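PDB 6CHU: citrate lyase subunit beta-like protein from Mycobacterium tuberculosis H37Rv, which is a magnesium-dependent carbon-carbon lyase, an essential bifunctional enzyme of itaconate dissimilation and leucine catabolism. Local coordinates for residues A[64-75]-A[88-99]; A[14-24]-A[36-47]. All coordinates share one frame; numbering follows the deposited sequence. Where two conformers were deposited one is given.

Contact 1. Residues A[64-75]-A[88-99]; sequences LDPERTVVRINA and LAGTAYTTVMLP. With EDO (1,2-ethanediol), chain G; ACT (acetate ion), chain E; ACT (acetate ion), chain F.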
loop_
_atom_site.group_PDB
_atom_site.type_symbol
_atom_site.label_atom_id
_atom_site.label_comp_id
_atom_site.label_asym_id
_atom_site.label_seq_id
_atom_site.Cartn_x
_atom_site.Cartn_y
_atom_site.Cartn_z
ATOM N N LEU A 64 -9.424 -1.020 37.623
ATOM C CA LEU A 64 -8.098 -1.573 37.389
ATOM C C LEU A 64 -7.085 -0.432 37.392
ATOM O O LEU A 64 -7.448 0.744 37.425
ATOM C CB LEU A 64 -8.047 -2.348 36.064
ATOM C CG LEU A 64 -8.777 -3.693 35.976
ATOM C CD1 LEU A 64 -8.535 -4.344 34.619
ATOM C CD2 LEU A 64 -8.331 -4.612 37.113
ATOM N N ASP A 65 -5.801 -0.793 37.378
ATOM C CA ASP A 65 -4.718 0.189 37.387
ATOM C C ASP A 65 -4.785 1.042 36.127
ATOM O O ASP A 65 -4.578 0.526 35.020
ATOM C CB ASP A 65 -3.365 -0.523 37.491
ATOM C CG ASP A 65 -2.186 0.435 37.575
ATOM O OD1 ASP A 65 -2.370 1.666 37.484
ATOM O OD2 ASP A 65 -1.052 -0.057 37.742
ATOM N N PRO A 66 -5.064 2.345 36.242
ATOM C CA PRO A 66 -5.162 3.179 35.035
ATOM C C PRO A 66 -3.840 3.371 34.310
ATOM O O PRO A 66 -3.861 3.794 33.153
ATOM C CB PRO A 66 -5.713 4.511 35.568
ATOM C CG PRO A 66 -5.271 4.554 36.969
ATOM C CD PRO A 66 -5.293 3.130 37.469
ATOM N N GLU A 67 -2.698 3.064 34.937
ATOM C CA GLU A 67 -1.427 3.081 34.214
ATOM C C GLU A 67 -1.297 1.918 33.236
ATOM O O GLU A 67 -0.412 1.945 32.375
ATOM C CB GLU A 67 -0.252 3.045 35.199
ATOM C CG GLU A 67 -0.271 4.148 36.251
ATOM C CD GLU A 67 -0.296 5.538 35.639
ATOM O OE1 GLU A 67 0.262 5.721 34.535
ATOM O OE2 GLU A 67 -0.878 6.449 36.266
ATOM N N ARG A 68 -2.161 0.909 33.339
ATOM C CA ARG A 68 -2.030 -0.306 32.543
ATOM C C ARG A 68 -3.364 -0.762 31.973
ATOM O O ARG A 68 -3.510 -1.941 31.627
ATOM C CB ARG A 68 -1.411 -1.427 33.391
ATOM C CG ARG A 68 0.026 -1.171 33.793
ATOM C CD ARG A 68 0.926 -1.096 32.565
ATOM N NE ARG A 68 2.343 -1.080 32.919
ATOM C CZ ARG A 68 3.094 0.016 32.965
ATOM N NH1 ARG A 68 2.564 1.198 32.674
ATOM N NH2 ARG A 68 4.375 -0.067 33.299
ATOM N N THR A 69 -4.340 0.141 31.874
ATOM C CA THR A 69 -5.668 -0.204 31.393
ATOM C C THR A 69 -6.167 0.877 30.448
ATOM O O THR A 69 -6.054 2.069 30.739
ATOM C CB THR A 69 -6.657 -0.377 32.554
ATOM O OG1 THR A 69 -6.068 -1.222 33.548
ATOM C CG2 THR A 69 -7.948 -1.035 32.063
ATOM N N VAL A 70 -6.737 0.428 29.324
ATOM C CA VAL A 70 -7.330 1.236 28.260
ATOM C C VAL A 70 -8.783 0.797 28.095
ATOM O O VAL A 70 -9.113 -0.371 28.317
ATOM C CB VAL A 70 -6.535 1.068 26.938
ATOM C CG1 VAL A 70 -7.243 1.727 25.750
ATOM C CG2 VAL A 70 -5.125 1.618 27.095
ATOM N N VAL A 71 -9.663 1.727 27.723
ATOM C CA VAL A 71 -11.086 1.418 27.571
ATOM C C VAL A 71 -11.457 1.559 26.102
ATOM O O VAL A 71 -11.301 2.641 25.522
ATOM C CB VAL A 71 -11.964 2.322 28.454
ATOM C CG1 VAL A 71 -13.442 1.973 28.286
ATOM C CG2 VAL A 71 -11.555 2.195 29.935
ATOM N N ARG A 72 -11.941 0.472 25.490
ATOM C CA ARG A 72 -12.478 0.576 24.137
ATOM C C ARG A 72 -13.922 1.049 24.205
ATOM O O ARG A 72 -14.786 0.369 24.777
ATOM C CB ARG A 72 -12.385 -0.736 23.355
ATOM C CG ARG A 72 -12.913 -0.525 21.911
ATOM C CD ARG A 72 -12.511 -1.615 20.917
ATOM N NE ARG A 72 -13.238 -2.868 21.120
ATOM C CZ ARG A 72 -13.241 -3.863 20.230
ATOM N NH1 ARG A 72 -12.565 -3.721 19.096
ATOM N NH2 ARG A 72 -13.913 -4.990 20.465
ATOM N N ILE A 73 -14.170 2.238 23.654
ATOM C CA ILE A 73 -15.505 2.815 23.608
ATOM C C ILE A 73 -16.159 2.422 22.291
ATOM O O ILE A 73 -15.585 1.665 21.507
ATOM C CB ILE A 73 -15.458 4.347 23.784
ATOM C CG1 ILE A 73 -14.679 5.002 22.639
ATOM C CG2 ILE A 73 -14.835 4.702 25.142
ATOM C CD1 ILE A 73 -14.512 6.548 22.779
ATOM N N ASN A 74 -17.365 2.916 22.052
ATOM C CA ASN A 74 -18.081 2.620 20.826
ATOM C C ASN A 74 -17.773 3.680 19.767
ATOM O O ASN A 74 -17.087 4.675 20.025
ATOM C CB ASN A 74 -19.575 2.493 21.131
ATOM C CG ASN A 74 -19.903 1.167 21.811
ATOM O OD1 ASN A 74 -20.136 0.165 21.138
ATOM N ND2 ASN A 74 -19.875 1.144 23.144
ATOM N N ALA A 75 -18.251 3.435 18.549
ATOM C CA ALA A 75 -17.764 4.201 17.408
ATOM C C ALA A 75 -18.294 5.636 17.423
ATOM O O ALA A 75 -19.305 5.956 18.055
ATOM C CB ALA A 75 -18.149 3.513 16.094
ATOM N N LEU A 88 -17.278 6.964 31.692
ATOM C CA LEU A 88 -15.846 7.150 31.911
ATOM C C LEU A 88 -15.553 8.327 32.823
ATOM O O LEU A 88 -14.490 8.366 33.460
ATOM C CB LEU A 88 -15.147 7.364 30.580
ATOM C CG LEU A 88 -14.753 6.092 29.853
ATOM C CD1 LEU A 88 -14.368 6.424 28.414
ATOM C CD2 LEU A 88 -13.596 5.433 30.606
ATOM N N ALA A 89 -16.462 9.304 32.872
ATOM C CA ALA A 89 -16.245 10.502 33.678
ATOM C C ALA A 89 -15.933 10.160 35.130
ATOM O O ALA A 89 -15.103 10.820 35.771
ATOM C CB ALA A 89 -17.478 11.401 33.603
ATOM N N GLY A 90 -16.591 9.137 35.667
ATOM C CA GLY A 90 -16.392 8.759 37.052
ATOM C C GLY A 90 -15.361 7.668 37.246
ATOM O O GLY A 90 -15.449 6.890 38.200
ATOM N N THR A 91 -14.387 7.591 36.343
ATOM C CA THR A 91 -13.267 6.667 36.440
ATOM C C THR A 91 -11.957 7.441 36.391
ATOM O O THR A 91 -11.923 8.648 36.136
ATOM C CB THR A 91 -13.273 5.635 35.304
ATOM O OG1 THR A 91 -12.928 6.285 34.073
ATOM C CG2 THR A 91 -14.641 4.973 35.168
ATOM N N ALA A 92 -10.863 6.724 36.617
ATOM C CA ALA A 92 -9.540 7.321 36.549
ATOM C C ALA A 92 -8.849 7.032 35.228
ATOM O O ALA A 92 -7.664 7.346 35.079
ATOM C CB ALA A 92 -8.678 6.838 37.713
ATOM N N TYR A 93 -9.555 6.439 34.268
ATOM C CA TYR A 93 -8.937 6.106 32.994
ATOM C C TYR A 93 -8.736 7.363 32.163
ATOM O O TYR A 93 -9.533 8.304 32.220
ATOM C CB TYR A 93 -9.784 5.084 32.238
ATOM C CG TYR A 93 -10.013 3.833 33.057
ATOM C CD1 TYR A 93 -8.936 3.084 33.519
ATOM C CD2 TYR A 93 -11.292 3.418 33.396
ATOM C CE1 TYR A 93 -9.131 1.946 34.286
ATOM C CE2 TYR A 93 -11.499 2.275 34.162
ATOM C CZ TYR A 93 -10.415 1.548 34.608
ATOM O OH TYR A 93 -10.608 0.411 35.368
ATOM N N THR A 94 -7.630 7.390 31.428
ATOM C CA THR A 94 -7.249 8.525 30.598
ATOM C C THR A 94 -7.188 8.199 29.119
ATOM O O THR A 94 -7.159 9.131 28.299
ATOM C CB THR A 94 -5.861 9.047 31.000
ATOM O OG1 THR A 94 -4.897 8.017 30.737
ATOM C CG2 THR A 94 -5.815 9.414 32.465
ATOM N N THR A 95 -7.152 6.923 28.751
ATOM C CA THR A 95 -6.850 6.507 27.388
ATOM C C THR A 95 -7.975 5.626 26.872
ATOM O O THR A 95 -8.366 4.656 27.538
ATOM C CB THR A 95 -5.503 5.769 27.340
ATOM O OG1 THR A 95 -4.481 6.631 27.854
ATOM C CG2 THR A 95 -5.142 5.353 25.906
ATOM N N VAL A 96 -8.520 5.988 25.712
ATOM C CA VAL A 96 -9.597 5.226 25.093
ATOM C C VAL A 96 -9.126 4.668 23.756
ATOM O O VAL A 96 -8.244 5.224 23.090
ATOM C CB VAL A 96 -10.878 6.068 24.903
ATOM C CG1 VAL A 96 -11.447 6.493 26.259
ATOM C CG2 VAL A 96 -10.603 7.284 24.010
ATOM N N MET A 97 -9.746 3.565 23.362
ATOM C CA MET A 97 -9.555 2.970 22.047
ATOM C C MET A 97 -10.816 3.233 21.240
ATOM O O MET A 97 -11.920 2.899 21.687
ATOM C CB MET A 97 -9.273 1.467 22.150
ATOM C CG MET A 97 -9.123 0.791 20.789
ATOM S SD MET A 97 -8.736 -0.973 20.938
ATOM C CE MET A 97 -7.046 -0.917 21.509
ATOM N N LEU A 98 -10.649 3.850 20.067
ATOM C CA LEU A 98 -11.765 4.244 19.220
ATOM C C LEU A 98 -11.924 3.251 18.077
ATOM O O LEU A 98 -11.075 3.229 17.172
ATOM C CB LEU A 98 -11.536 5.647 18.665
ATOM C CG LEU A 98 -12.583 6.117 17.643
ATOM C CD1 LEU A 98 -13.921 6.343 18.293
ATOM C CD2 LEU A 98 -12.094 7.381 16.909
ATOM N N PRO A 99 -12.969 2.431 18.058
ATOM C CA PRO A 99 -13.149 1.487 16.950
ATOM C C PRO A 99 -13.726 2.201 15.741
ATOM O O PRO A 99 -14.316 3.283 15.841
ATOM C CB PRO A 99 -14.144 0.469 17.521
ATOM C CG PRO A 99 -15.031 1.326 18.394
ATOM C CD PRO A 99 -14.101 2.378 19.004
HETATM C C1 EDO G . -12.451 10.694 32.688
HETATM O O1 EDO G . -11.542 9.858 33.418
HETATM C C2 EDO G . -12.598 10.150 31.274
HETATM O O2 EDO G . -13.257 11.124 30.461
HETATM C C ACT E . -13.243 -8.107 19.161
HETATM O O ACT E . -12.944 -9.138 18.502
HETATM O OXT ACT E . -13.790 -7.058 18.752
HETATM C CH3 ACT E . -12.875 -8.153 20.691
HETATM C C ACT F . -10.948 -5.577 16.430
HETATM O O ACT F . -10.341 -5.865 15.360
HETATM O OXT ACT F . -12.072 -5.003 16.569
HETATM C CH3 ACT F . -10.242 -6.000 17.748
HETATM O O HOH W 1 -4.216 6.539 32.812
HETATM O O HOH W 2 -6.315 4.711 30.888
#
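Val71 and Arg72 pair in parallel with Val96 and Met97, and the two short strand axes come within 4.4 Å with their directions 38° apart. Three backbone bonds zip them together: Val71 N to Thr95 O, Met97 N to Val71 O at 2.8 Å, and Ile73 N to Met97 O. On the Val71 face, Leu88 forks over the strand. Its CD1 meets Ile73 CG2 at 3.7 Å and its CD2 slides against Val71 CG2. The same Val71 methyl lies 3.7 Å from Tyr93 CD2, the two side chains crossing at about a right angle. Leu88 lies in the last turn of helix 79-89, so this packing belongs to a right-handed beta-alpha-beta crossover of the TIM barrel, with the helix outside and the Arg72 and Met97 side chains facing inward. Beyond the ladder, Tyr93 reaches past Thr69 until its OH receives Leu64 N at 2.9 Å and a nearly straight 171°. Nearby, one water donates to Thr69 O and accepts from Thr94 N, tying the two segments together. On the inner face Arg72 CD passes 3.8 Å from Met97 SD; a bend at chi3 (73°) then turns the guanidinium into the active site. Both acetates sit at its edge, in plane: NH2 gives a bond to OXT of the chain E acetate at 2.7 Å and NH1 one to OXT of the chain F acetate at 2.9 Å. NE forms a salt bridge with Asp42. The acetates, probably from the crystallisation liquor, meet a residue assigned to substrate binding, consistent with a pocket for an anionic group.

Contact 2. Residues A[14-24]-A[36-47]; sequences AGPGWLFCPAD and ADVVILDLEDGV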
loop_
_atom_site.group_PDB
_atom_site.type_symbol
_atom_site.label_atom_id
_atom_site.label_comp_id
_atom_site.label_asym_id
_atom_site.label_seq_id
_atom_site.Cartn_x
_atom_site.Cartn_y
_atom_site.Cartn_z
ATOM N N ALA A 14 5.112 -0.578 29.291
ATOM C CA ALA A 14 4.452 -1.861 29.470
ATOM C C ALA A 14 4.859 -2.819 28.354
ATOM O O ALA A 14 5.288 -2.412 27.270
ATOM C CB ALA A 14 2.933 -1.691 29.503
ATOM N N GLY A 15 4.723 -4.112 28.634
ATOM C CA GLY A 15 5.084 -5.116 27.678
ATOM C C GLY A 15 4.173 -5.110 26.463
ATOM O O GLY A 15 3.244 -4.295 26.344
ATOM N N PRO A 16 4.435 -6.035 25.543
ATOM C CA PRO A 16 3.699 -6.071 24.273
ATOM C C PRO A 16 2.392 -6.845 24.310
ATOM O O PRO A 16 1.699 -6.887 23.288
ATOM C CB PRO A 16 4.705 -6.768 23.343
ATOM C CG PRO A 16 5.406 -7.748 24.257
ATOM C CD PRO A 16 5.481 -7.073 25.612
ATOM N N GLY A 17 2.038 -7.463 25.434
ATOM C CA GLY A 17 0.869 -8.319 25.453
ATOM C C GLY A 17 -0.347 -7.613 26.005
ATOM O O GLY A 17 -0.501 -7.484 27.222
ATOM N N TRP A 18 -1.212 -7.153 25.111
ATOM C CA TRP A 18 -2.446 -6.480 25.475
ATOM C C TRP A 18 -3.611 -7.448 25.319
ATOM O O TRP A 18 -3.623 -8.287 24.414
ATOM C CB TRP A 18 -2.675 -5.250 24.598
ATOM C CG TRP A 18 -1.713 -4.129 24.851
ATOM C CD1 TRP A 18 -0.406 -4.222 25.240
ATOM C CD2 TRP A 18 -1.992 -2.735 24.700
ATOM N NE1 TRP A 18 0.146 -2.955 25.342
ATOM C CE2 TRP A 18 -0.816 -2.031 25.027
ATOM C CE3 TRP A 18 -3.132 -2.016 24.335
ATOM C CZ2 TRP A 18 -0.747 -0.634 24.996
ATOM C CZ3 TRP A 18 -3.061 -0.622 24.308
ATOM C CH2 TRP A 18 -1.878 0.044 24.633
ATOM N N LEU A 19 -4.601 -7.320 26.198
ATOM C CA LEU A 19 -5.661 -8.323 26.284
ATOM C C LEU A 19 -7.015 -7.642 26.403
ATOM O O LEU A 19 -7.251 -6.891 27.356
ATOM C CB LEU A 19 -5.418 -9.258 27.471
ATOM C CG LEU A 19 -6.522 -10.259 27.798
ATOM C CD1 LEU A 19 -6.771 -11.173 26.608
ATOM C CD2 LEU A 19 -6.155 -11.070 29.024
ATOM N N PHE A 20 -7.904 -7.915 25.445
ATOM C CA PHE A 20 -9.300 -7.515 25.581
ATOM C C PHE A 20 -9.961 -8.282 26.722
ATOM O O PHE A 20 -9.800 -9.499 26.851
ATOM C CB PHE A 20 -10.085 -7.789 24.296
ATOM C CG PHE A 20 -9.946 -6.733 23.243
ATOM C CD1 PHE A 20 -10.569 -5.493 23.382
ATOM C CD2 PHE A 20 -9.236 -6.997 22.081
ATOM C CE1 PHE A 20 -10.451 -4.527 22.388
ATOM C CE2 PHE A 20 -9.107 -6.041 21.091
ATOM C CZ PHE A 20 -9.718 -4.797 21.239
ATOM N N CYS A 21 -10.734 -7.563 27.533
ATOM C CA CYS A 21 -11.616 -8.165 28.530
ATOM C C CYS A 21 -12.962 -7.465 28.413
ATOM O O CYS A 21 -13.037 -6.238 28.628
ATOM C CB CYS A 21 -11.036 -8.025 29.941
ATOM S SG CYS A 21 -12.029 -8.754 31.258
ATOM N N PRO A 22 -14.033 -8.173 28.054
ATOM C CA PRO A 22 -15.364 -7.541 28.023
ATOM C C PRO A 22 -15.705 -6.921 29.372
ATOM O O PRO A 22 -15.589 -7.566 30.419
ATOM C CB PRO A 22 -16.307 -8.704 27.688
ATOM C CG PRO A 22 -15.431 -9.760 27.092
ATOM C CD PRO A 22 -14.088 -9.611 27.735
ATOM N N ALA A 23 -16.151 -5.660 29.340
ATOM C CA ALA A 23 -16.390 -4.926 30.580
ATOM C C ALA A 23 -17.639 -5.376 31.328
ATOM O O ALA A 23 -17.843 -4.922 32.457
ATOM C CB ALA A 23 -16.482 -3.420 30.300
ATOM N N ASP A 24 -18.479 -6.239 30.750
ATOM C CA ASP A 24 -19.597 -6.797 31.503
ATOM C C ASP A 24 -19.211 -8.060 32.262
ATOM O O ASP A 24 -20.089 -8.749 32.790
ATOM C CB ASP A 24 -20.797 -7.072 30.584
ATOM C CG ASP A 24 -20.556 -8.207 29.613
ATOM O OD1 ASP A 24 -19.390 -8.457 29.248
ATOM O OD2 ASP A 24 -21.547 -8.842 29.196
ATOM N N ALA A 36 -1.993 -10.032 31.647
ATOM C CA ALA A 36 -1.574 -9.228 30.516
ATOM C C ALA A 36 -0.708 -8.056 30.960
ATOM O O ALA A 36 -0.654 -7.692 32.141
ATOM C CB ALA A 36 -2.787 -8.708 29.739
ATOM N N ASP A 37 -0.017 -7.474 29.982
ATOM C CA ASP A 37 0.728 -6.243 30.218
ATOM C C ASP A 37 -0.214 -5.047 30.302
ATOM O O ASP A 37 -0.115 -4.232 31.222
ATOM C CB ASP A 37 1.765 -6.052 29.112
ATOM C CG ASP A 37 2.839 -7.122 29.139
ATOM O OD1 ASP A 37 3.484 -7.293 30.189
ATOM O OD2 ASP A 37 3.033 -7.796 28.111
ATOM N N VAL A 38 -1.151 -4.946 29.368
ATOM C CA VAL A 38 -2.182 -3.909 29.381
ATOM C C VAL A 38 -3.520 -4.582 29.116
ATOM O O VAL A 38 -3.614 -5.472 28.266
ATOM C CB VAL A 38 -1.911 -2.809 28.327
ATOM C CG1 VAL A 38 -3.108 -1.840 28.209
ATOM C CG2 VAL A 38 -0.665 -2.033 28.673
ATOM N N VAL A 39 -4.550 -4.169 29.845
ATOM C CA VAL A 39 -5.901 -4.678 29.645
ATOM C C VAL A 39 -6.704 -3.635 28.881
ATOM O O VAL A 39 -6.664 -2.440 29.212
ATOM C CB VAL A 39 -6.572 -5.009 30.987
ATOM C CG1 VAL A 39 -8.035 -5.364 30.782
ATOM C CG2 VAL A 39 -5.833 -6.153 31.686
ATOM N N ILE A 40 -7.445 -4.079 27.872
ATOM C CA ILE A 40 -8.408 -3.235 27.170
ATOM C C ILE A 40 -9.786 -3.621 27.691
ATOM O O ILE A 40 -10.339 -4.654 27.298
ATOM C CB ILE A 40 -8.334 -3.406 25.649
ATOM C CG1 ILE A 40 -6.907 -3.217 25.127
ATOM C CG2 ILE A 40 -9.288 -2.415 24.971
ATOM C CD1 ILE A 40 -6.714 -3.782 23.711
ATOM N N LEU A 41 -10.360 -2.801 28.570
ATOM C CA LEU A 41 -11.720 -3.058 29.031
ATOM C C LEU A 41 -12.665 -2.611 27.925
ATOM O O LEU A 41 -12.599 -1.462 27.468
ATOM C CB LEU A 41 -12.012 -2.344 30.352
ATOM C CG LEU A 41 -11.228 -2.842 31.574
ATOM C CD1 LEU A 41 -11.448 -1.910 32.771
ATOM C CD2 LEU A 41 -11.597 -4.283 31.964
ATOM N N ASP A 42 -13.507 -3.529 27.464
ATOM C CA ASP A 42 -14.199 -3.377 26.195
ATOM C C ASP A 42 -15.663 -3.031 26.425
ATOM O O ASP A 42 -16.395 -3.801 27.057
ATOM C CB ASP A 42 -14.078 -4.657 25.374
ATOM C CG ASP A 42 -14.505 -4.468 23.943
ATOM O OD1 ASP A 42 -14.685 -3.295 23.519
ATOM O OD2 ASP A 42 -14.652 -5.492 23.242
ATOM N N LEU A 43 -16.089 -1.887 25.893
ATOM C CA LEU A 43 -17.499 -1.527 25.829
ATOM C C LEU A 43 -18.095 -1.748 24.442
ATOM O O LEU A 43 -19.314 -1.588 24.272
ATOM C CB LEU A 43 -17.690 -0.055 26.234
ATOM C CG LEU A 43 -17.167 0.365 27.608
ATOM C CD1 LEU A 43 -17.242 1.905 27.720
ATOM C CD2 LEU A 43 -17.972 -0.289 28.721
ATOM N N GLU A 44 -17.278 -2.120 23.453
ATOM C CA GLU A 44 -17.785 -2.288 22.094
ATOM C C GLU A 44 -18.061 -3.761 21.787
ATOM O O GLU A 44 -18.858 -4.399 22.482
ATOM C CB GLU A 44 -16.825 -1.668 21.066
ATOM C CG GLU A 44 -17.507 -1.358 19.713
ATOM C CD GLU A 44 -16.723 -1.843 18.496
ATOM O OE1 GLU A 44 -15.861 -2.736 18.634
ATOM O OE2 GLU A 44 -16.975 -1.313 17.389
ATOM N N ASP A 45 -17.424 -4.320 20.752
ATOM C CA ASP A 45 -17.922 -5.575 20.193
ATOM C C ASP A 45 -17.824 -6.752 21.156
ATOM O O ASP A 45 -18.549 -7.737 20.977
ATOM C CB ASP A 45 -17.200 -5.895 18.884
ATOM C CG ASP A 45 -17.774 -5.123 17.724
ATOM O OD1 ASP A 45 -18.804 -4.436 17.938
ATOM O OD2 ASP A 45 -17.198 -5.186 16.617
ATOM N N GLY A 46 -16.981 -6.672 22.180
ATOM C CA GLY A 46 -16.942 -7.755 23.152
ATOM C C GLY A 46 -18.161 -7.854 24.050
ATOM O O GLY A 46 -18.299 -8.862 24.753
ATOM N N VAL A 47 -19.043 -6.852 24.051
ATOM C CA VAL A 47 -20.198 -6.805 24.945
ATOM C C VAL A 47 -21.466 -6.685 24.112
ATOM O O VAL A 47 -21.570 -5.791 23.263
ATOM C CB VAL A 47 -20.105 -5.633 25.939
ATOM C CG1 VAL A 47 -21.379 -5.542 26.794
ATOM C CG2 VAL A 47 -18.866 -5.780 26.816
HETATM O O HOH W 3 -19.348 -10.267 27.311
#
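Strands 17-22 and 38-42 form a buried parallel pairing within the first beta-alpha-beta unit of the TIM barrel, in which helix 29-35 makes the crossover. Trp18 to Pro22 run in register with Val38 to Asp42, their axes 4.6 Å apart and 25° off parallel, and the backbone ladder continues as far as Ala23 N to Asp42 O. Residues alternate between faces. Cys21, Val39 and Leu41 turn outward to helix 29-35, whereas Trp18, Phe20, Val38 and Ile40 turn into the barrel. There Val38 packs over one face of the indole, the two side chains running side by side: its CB is 3.5 Å from the centroid of the Trp18 five-membered ring and only 4° off the normal, a CH-pi contact. Ile40 repeats the theme with its CD1 4.0 Å from the Phe20 ring centroid, over the face, while its CG2 touches Phe20 CE1 at 3.5 Å. At the entry to the pair Asp37 bonds to both backbone polar atoms of Gly17. Its N donates to Gly17 O at 2.8 Å, and with CG beside its own backbone N (chi1 -66°) the carboxylate reaches back, OD2 taking Gly17 N through the anti lone pair; OD1 is salt-bridged to Arg226. At the opposite, catalytic end, Asp42 is held by the loop after it: OD1 receives Glu44 N at 2.8 Å in an Asx turn, and OD2 receives Gly46 N at 2.8 Å from above the carboxylate plane.

How the contacts relate
Both contacts are buried parallel strand pairs of one barrel, and strands 38-42 and 69-72 are neighbours, so contacts 1 and 2 are consecutive sections of its wall with centres about 10 Å apart. Two probable hydrogen bonds join them: Leu41 N to Val70 O at 2.7 Å and Leu43 N to Arg72 O at 2.8 Å. Contact 2 has the longer ladder, five bridges against two, and fills its inner face with aromatic rings faced by aliphatic side chains. Contact 1 relies more on loop and helix-end packing outside the strands. Both put a charged residue on the inner face near the C-terminal strand ends, where Asp42 is consistent with a second-shell role in orienting Arg72, whose side chain is about 4 Å from the magnesium ion at nearest atoms.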